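Local coordinates for Alr1585 protein (Nostoc sp., PDB 5C2I) that probably uses a bound haem to reduce hydrogen peroxide while oxidising dyes and other substrates, as a tetrameric dye-decolorizing (DyP-type) peroxidase, at residues K212-V215 with V216-R219; G348-D351 with E352-E356. The protein carries 1 engineered substitution. All coordinates share one frame; numbering follows the deposited sequence.

Contact 1 (K212-V215 with V216-R219); sequences KRDV and VRER
Asp214 OD1 is gripped by two cations. Arg217 NH1 reaches it at 2.9 Å in a nearly straight bond, and Lys36 NZ forms a second salt bridge to the same oxygen. The arginine comes to the anti side of OD1, 19° out of the carboxylate plane. Carboxylate and guanidinium planes stand 63° apart, and the two side chains run alongside, pointing the same way. A bend at chi3 (65°) turns the guanidinium of Arg217 back along the helix toward Asp214. Its other end is held too: Arg217 NH2 meets the anti lone pair of Glu218 OE2 at 2.9 Å, almost in the guanidinium plane. Bonds at both ends therefore limit rotation of the group. An asparagine in place of Asp214 would probably leave Lys36 and Arg217 without the negative charge they share and weaken the hold on NH1. On another side of the helix, the extended chain of Lys212 lies beside Val216, with CG 3.8 Å from Val216 CG2. Val215 CG1 packs over one face of the Arg219 guanidinium, 3.7 Å from Arg219 NH2, while Arg219 NH1 forms a salt bridge to Asp13. Backbone bonds run from Val216 N to Lys212 O (2.8 Å) and from Arg219 N to Val215 O (2.9 Å). This is an alpha-helical turn carrying an Asp-Arg-Glu salt-bridge network with i to i+3 and i+1 spacing.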
ATOM      1  N   LYS A 212      23.665  23.542   7.511  1.00 19.26           N
ATOM      2  CA  LYS A 212      22.537  24.298   8.100  1.00 21.33           C
ATOM      3  C   LYS A 212      21.211  23.522   8.109  1.00 22.27           C
ATOM      4  O   LYS A 212      20.492  23.535   9.125  1.00 22.25           O
ATOM      5  CB  LYS A 212      22.333  25.643   7.412  1.00 22.84           C
ATOM      6  CG  LYS A 212      21.190  26.479   8.035  1.00 23.53           C
ATOM      7  CD  LYS A 212      21.101  27.885   7.471  1.00 25.29           C
ATOM      8  CE  LYS A 212      19.935  28.617   8.097  1.00 26.58           C
ATOM      9  NZ  LYS A 212      19.853  30.004   7.621  1.00 28.58           N
ATOM     10  N   ARG A 213      20.871  22.873   7.004  1.00 23.56           N
ATOM     11  CA  ARG A 213      19.565  22.206   6.906  1.00 26.31           C
ATOM     12  C   ARG A 213      19.453  21.155   8.007  1.00 24.37           C
ATOM     13  O   ARG A 213      18.388  21.012   8.646  1.00 22.88           O
ATOM     14  CB  ARG A 213      19.368  21.532   5.542  1.00 29.12           C
ATOM     15  CG  ARG A 213      19.260  22.522   4.397  1.00 37.01           C
ATOM     16  CD  ARG A 213      17.847  22.851   4.047  1.00 41.14           C
ATOM     17  NE  ARG A 213      16.967  21.684   4.027  1.00 44.14           N
ATOM     18  CZ  ARG A 213      15.637  21.776   3.997  1.00 48.94           C
ATOM     19  NH1 ARG A 213      15.039  22.971   3.928  1.00 47.32           N
ATOM     20  NH2 ARG A 213      14.906  20.668   4.039  1.00 49.75           N
ATOM     21  N   ASP A 214      20.553  20.451   8.266  1.00 22.30           N
ATOM     22  CA  ASP A 214      20.574  19.473   9.353  1.00 20.94           C
ATOM     23  C   ASP A 214      20.596  20.104  10.719  1.00 21.04           C
ATOM     24  O   ASP A 214      19.896  19.638  11.643  1.00 20.95           O
ATOM     25  CB  ASP A 214      21.804  18.546   9.218  1.00 21.31           C
ATOM     26  CG  ASP A 214      21.719  17.586   8.018  1.00 21.68           C
ATOM     27  OD1 ASP A 214      20.612  17.273   7.550  1.00 22.08           O
ATOM     28  OD2 ASP A 214      22.781  17.129   7.550  1.00 21.71           O
ATOM     29  N   VAL A 215      21.447  21.114  10.892  1.00 20.35           N
ATOM     30  CA  VAL A 215      21.616  21.761  12.195  1.00 20.26           C
ATOM     31  C   VAL A 215      20.292  22.344  12.663  1.00 21.58           C
ATOM     32  O   VAL A 215      19.866  22.125  13.802  1.00 20.72           O
ATOM     33  CB  VAL A 215      22.709  22.841  12.164  1.00 19.87           C
ATOM     34  CG1 VAL A 215      22.727  23.645  13.458  1.00 21.11           C
ATOM     35  CG2 VAL A 215      24.087  22.201  11.937  1.00 19.51           C
ATOM     36  N   VAL A 216      19.640  23.092  11.786  1.00 21.16           N
ATOM     37  CA  VAL A 216      18.392  23.755  12.167  1.00 22.80           C
ATOM     38  C   VAL A 216      17.271  22.745  12.467  1.00 22.16           C
ATOM     39  O   VAL A 216      16.554  22.888  13.464  1.00 22.66           O
ATOM     40  CB  VAL A 216      18.006  24.773  11.090  1.00 23.86           C
ATOM     41  CG1 VAL A 216      16.627  25.330  11.369  1.00 26.42           C
ATOM     42  CG2 VAL A 216      19.025  25.911  11.086  1.00 24.51           C
ATOM     43  N   ARG A 217      17.132  21.728  11.629  1.00 20.99           N
ATOM     44  CA  ARG A 217      16.138  20.675  11.837  1.00 21.60           C
ATOM     45  C   ARG A 217      16.371  19.994  13.169  1.00 20.71           C
ATOM     46  O   ARG A 217      15.444  19.766  13.916  1.00 20.07           O
ATOM     47  CB  ARG A 217      16.199  19.615  10.736  1.00 22.40           C
ATOM     48  CG  ARG A 217      15.111  18.530  10.823  1.00 24.22           C
ATOM     49  CD  ARG A 217      15.400  17.304   9.918  1.00 25.03           C
ATOM     50  NE  ARG A 217      16.605  16.631  10.395  1.00 27.92           N
ATOM     51  CZ  ARG A 217      17.773  16.552   9.748  1.00 28.17           C
ATOM     52  NH1 ARG A 217      17.917  17.036   8.532  1.00 28.45           N
ATOM     53  NH2 ARG A 217      18.793  15.959  10.327  1.00 27.27           N
ATOM     54  N   GLU A 218      17.614  19.609  13.434  1.00 20.02           N
ATOM     55  CA  GLU A 218      17.913  18.914  14.661  1.00 20.48           C
ATOM     56  C   GLU A 218      17.724  19.790  15.879  1.00 19.94           C
ATOM     57  O   GLU A 218      17.194  19.329  16.895  1.00 19.65           O
ATOM     58  CB  GLU A 218      19.289  18.282  14.613  1.00 21.16           C
ATOM     59  CG  GLU A 218      19.373  17.184  13.560  1.00 23.47           C
ATOM     60  CD  GLU A 218      18.650  15.899  13.960  1.00 25.59           C
ATOM     61  OE1 GLU A 218      18.591  15.607  15.168  1.00 25.83           O
ATOM     62  OE2 GLU A 218      18.174  15.160  13.062  1.00 28.56           O
ATOM     63  N   ARG A 219      18.073  21.063  15.781  1.00 20.51           N
ATOM     64  CA  ARG A 219      17.903  21.988  16.891  1.00 21.38           C
ATOM     65  C   ARG A 219      16.434  22.138  17.321  1.00 21.53           C
ATOM     66  O   ARG A 219      16.149  22.146  18.548  1.00 20.63           O
ATOM     67  CB  ARG A 219      18.489  23.359  16.564  1.00 23.03           C
ATOM     68  CG  ARG A 219      18.582  24.337  17.725  1.00 25.81           C
ATOM     69  CD  ARG A 219      18.948  25.716  17.250  1.00 29.86           C
ATOM     70  NE  ARG A 219      20.339  25.897  16.977  1.00 33.21           N
ATOM     71  CZ  ARG A 219      20.826  26.445  15.857  1.00 36.74           C
ATOM     72  NH1 ARG A 219      20.045  26.907  14.897  1.00 41.13           N
ATOM     73  NH2 ARG A 219      22.130  26.558  15.731  1.00 39.27           N
TER

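Contact 2 (G348-D351 with E352-E356)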
ATOM      1  N   GLY A 348      41.391  17.913  36.243  1.00 50.24           N
ATOM      2  CA  GLY A 348      40.180  18.727  36.331  1.00 48.00           C
ATOM      3  C   GLY A 348      39.788  19.513  35.092  1.00 45.50           C
ATOM      4  O   GLY A 348      38.901  20.352  35.160  1.00 42.60           O
ATOM      5  N   HIS A 349      40.445  19.266  33.958  1.00 44.39           N
ATOM      6  CA  HIS A 349      40.166  20.020  32.743  1.00 43.51           C
ATOM      7  C   HIS A 349      38.978  19.374  32.005  1.00 38.96           C
ATOM      8  O   HIS A 349      39.159  18.818  30.927  1.00 36.28           O
ATOM      9  CB  HIS A 349      41.454  20.159  31.866  1.00 47.21           C
ATOM     10  CG  HIS A 349      42.371  21.270  32.314  1.00 52.61           C
ATOM     11  ND1 HIS A 349      43.326  21.104  33.299  1.00 56.11           N
ATOM     12  CD2 HIS A 349      42.439  22.576  31.947  1.00 55.76           C
ATOM     13  CE1 HIS A 349      43.952  22.251  33.507  1.00 57.91           C
ATOM     14  NE2 HIS A 349      43.429  23.162  32.704  1.00 58.05           N
ATOM     15  N   PHE A 350      37.777  19.441  32.599  1.00 36.88           N
ATOM     16  CA  PHE A 350      36.575  18.827  32.003  1.00 36.70           C
ATOM     17  C   PHE A 350      36.373  19.313  30.581  1.00 33.77           C
ATOM     18  O   PHE A 350      36.250  18.502  29.666  1.00 28.42           O
ATOM     19  CB  PHE A 350      35.268  19.037  32.811  1.00 39.70           C
ATOM     20  CG  PHE A 350      34.025  18.433  32.144  1.00 42.54           C
ATOM     21  CD1 PHE A 350      33.316  19.123  31.153  1.00 43.42           C
ATOM     22  CD2 PHE A 350      33.572  17.164  32.494  1.00 46.55           C
ATOM     23  CE1 PHE A 350      32.189  18.568  30.539  1.00 43.73           C
ATOM     24  CE2 PHE A 350      32.443  16.599  31.874  1.00 46.41           C
ATOM     25  CZ  PHE A 350      31.755  17.308  30.895  1.00 45.57           C
ATOM     26  N   ASP A 351      36.359  20.636  30.388  1.00 33.80           N
ATOM     27  CA  ASP A 351      36.039  21.196  29.073  1.00 34.28           C
ATOM     28  C   ASP A 351      37.002  20.731  27.992  1.00 32.17           C
ATOM     29  O   ASP A 351      36.566  20.369  26.886  1.00 30.87           O
ATOM     30  CB  ASP A 351      35.993  22.734  29.111  1.00 38.97           C
ATOM     31  CG  ASP A 351      34.779  23.258  29.842  1.00 43.74           C
ATOM     32  OD1 ASP A 351      33.858  22.465  30.162  1.00 45.99           O
ATOM     33  OD2 ASP A 351      34.756  24.470  30.135  1.00 53.06           O
ATOM     34  N   GLU A 352      38.299  20.753  28.292  1.00 32.29           N
ATOM     35  CA  GLU A 352      39.306  20.323  27.330  1.00 33.17           C
ATOM     36  C   GLU A 352      39.142  18.819  27.055  1.00 29.09           C
ATOM     37  O   GLU A 352      39.210  18.385  25.906  1.00 28.44           O
ATOM     38  CB  GLU A 352      40.735  20.574  27.815  1.00 37.02           C
ATOM     39  CG  GLU A 352      41.194  22.039  27.912  1.00 44.22           C
ATOM     40  CD  GLU A 352      40.572  22.843  29.076  1.00 49.82           C
ATOM     41  OE1 GLU A 352      39.793  22.270  29.916  1.00 49.89           O
ATOM     42  OE2 GLU A 352      40.865  24.073  29.156  1.00 55.89           O
ATOM     43  N   ALA A 353      38.925  18.038  28.108  1.00 27.50           N
ATOM     44  CA  ALA A 353      38.787  16.604  27.975  1.00 25.16           C
ATOM     45  C   ALA A 353      37.519  16.231  27.161  1.00 23.20           C
ATOM     46  O   ALA A 353      37.557  15.307  26.384  1.00 21.60           O
ATOM     47  CB  ALA A 353      38.756  15.934  29.342  1.00 26.59           C
ATOM     48  N   PHE A 354      36.419  16.956  27.362  1.00 22.14           N
ATOM     49  CA  PHE A 354      35.199  16.728  26.598  1.00 21.47           C
ATOM     50  C   PHE A 354      35.412  17.064  25.112  1.00 21.46           C
ATOM     51  O   PHE A 354      34.968  16.324  24.235  1.00 19.25           O
ATOM     52  CB  PHE A 354      34.048  17.509  27.225  1.00 22.32           C
ATOM     53  CG  PHE A 354      32.680  17.195  26.669  1.00 21.93           C
ATOM     54  CD1 PHE A 354      32.325  15.926  26.292  1.00 20.43           C
ATOM     55  CD2 PHE A 354      31.711  18.217  26.613  1.00 22.52           C
ATOM     56  CE1 PHE A 354      31.067  15.642  25.816  1.00 20.41           C
ATOM     57  CE2 PHE A 354      30.447  17.941  26.113  1.00 22.07           C
ATOM     58  CZ  PHE A 354      30.119  16.645  25.747  1.00 20.69           C
ATOM     59  N   LYS A 355      36.128  18.150  24.819  1.00 23.36           N
ATOM     60  CA  LYS A 355      36.448  18.487  23.419  1.00 25.06           C
ATOM     61  C   LYS A 355      37.242  17.339  22.778  1.00 23.30           C
ATOM     62  O   LYS A 355      36.979  16.943  21.663  1.00 21.27           O
ATOM     63  CB  LYS A 355      37.201  19.812  23.305  1.00 29.37           C
ATOM     64  CG  LYS A 355      36.304  21.016  23.440  1.00 37.12           C
ATOM     65  CD  LYS A 355      37.018  22.301  23.034  1.00 44.52           C
ATOM     66  CE  LYS A 355      36.155  23.489  23.421  1.00 49.12           C
ATOM     67  NZ  LYS A 355      36.393  23.915  24.817  1.00 55.26           N
ATOM     68  N   GLU A 356      38.218  16.821  23.503  1.00 23.51           N
ATOM     69  CA  GLU A 356      39.027  15.720  23.034  1.00 25.02           C
ATOM     70  C   GLU A 356      38.175  14.475  22.817  1.00 22.81           C
ATOM     71  O   GLU A 356      38.291  13.793  21.798  1.00 23.16           O
ATOM     72  CB  GLU A 356      40.128  15.454  24.073  1.00 28.85           C
ATOM     73  CG  GLU A 356      41.288  14.676  23.544  1.00 33.14           C
ATOM     74  CD  GLU A 356      42.362  14.524  24.609  1.00 40.14           C
ATOM     75  OE1 GLU A 356      42.898  15.588  25.062  1.00 43.60           O
ATOM     76  OE2 GLU A 356      42.648  13.368  24.996  1.00 43.25           O
TER
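Glu352 folds back at chi2 (72°) and brings its carboxylate to the edge of the His349 ring. Glu352 OE1 lies 3.3 Å from His349 CD2, near the ring plane, and equally close to His349 CB. Ring and carboxylate planes are 80° apart. The acid thus meets carbon atoms of the histidine. Ala353 comes next. Its N donates to His349 O at 2.9 Å, so the N-cap residue accepts a bond from the first turn of helix 350-358. Ala353 CB sits 3.3 Å from the same oxygen, and the residue also packs on Ala341 of helix 339-343. Phe354 N bonds to Phe350 O at 2.8 Å. The two phenyl side chains lie alongside, their planes at 42° and their centroids 5.6 Å apart. Phe350 CE1 approaches Phe354 CB at 3.9 Å, and both side chains touch Ala341. Lys355 N closes the next turn on Asp351 O at 3.1 Å. Lys355 NZ stays 5.6 Å from Asp351 OD2, too far for a direct ion pair. The chemistry is divided: backbone bonds and apolar packing join the turns, while the acids Asp351 and Glu352 near the helix N-terminus would probably interact favourably with its dipole.

Contact 1 lies within helix 212-221; contact 2 spans the N-terminal end of helix 350-358, from its cap into the first turns. Contact 1 comes first along the chain. Their centres are 26 Å apart and their nearest atoms about 16 Å apart, so they do not touch. Both approach the haem at similar range: the side chains of Glu218 in contact 1 and Phe354 in contact 2 are each about 10 Å from it. Neither distance implies direct haem contact. The surroundings differ. Contact 1 is partly buried and joined by salt bridges to Lys36 and Asp13, whereas contact 2 is a helix start at the surface, packed on helix 339-343. No other chain of the tetramer touches either one.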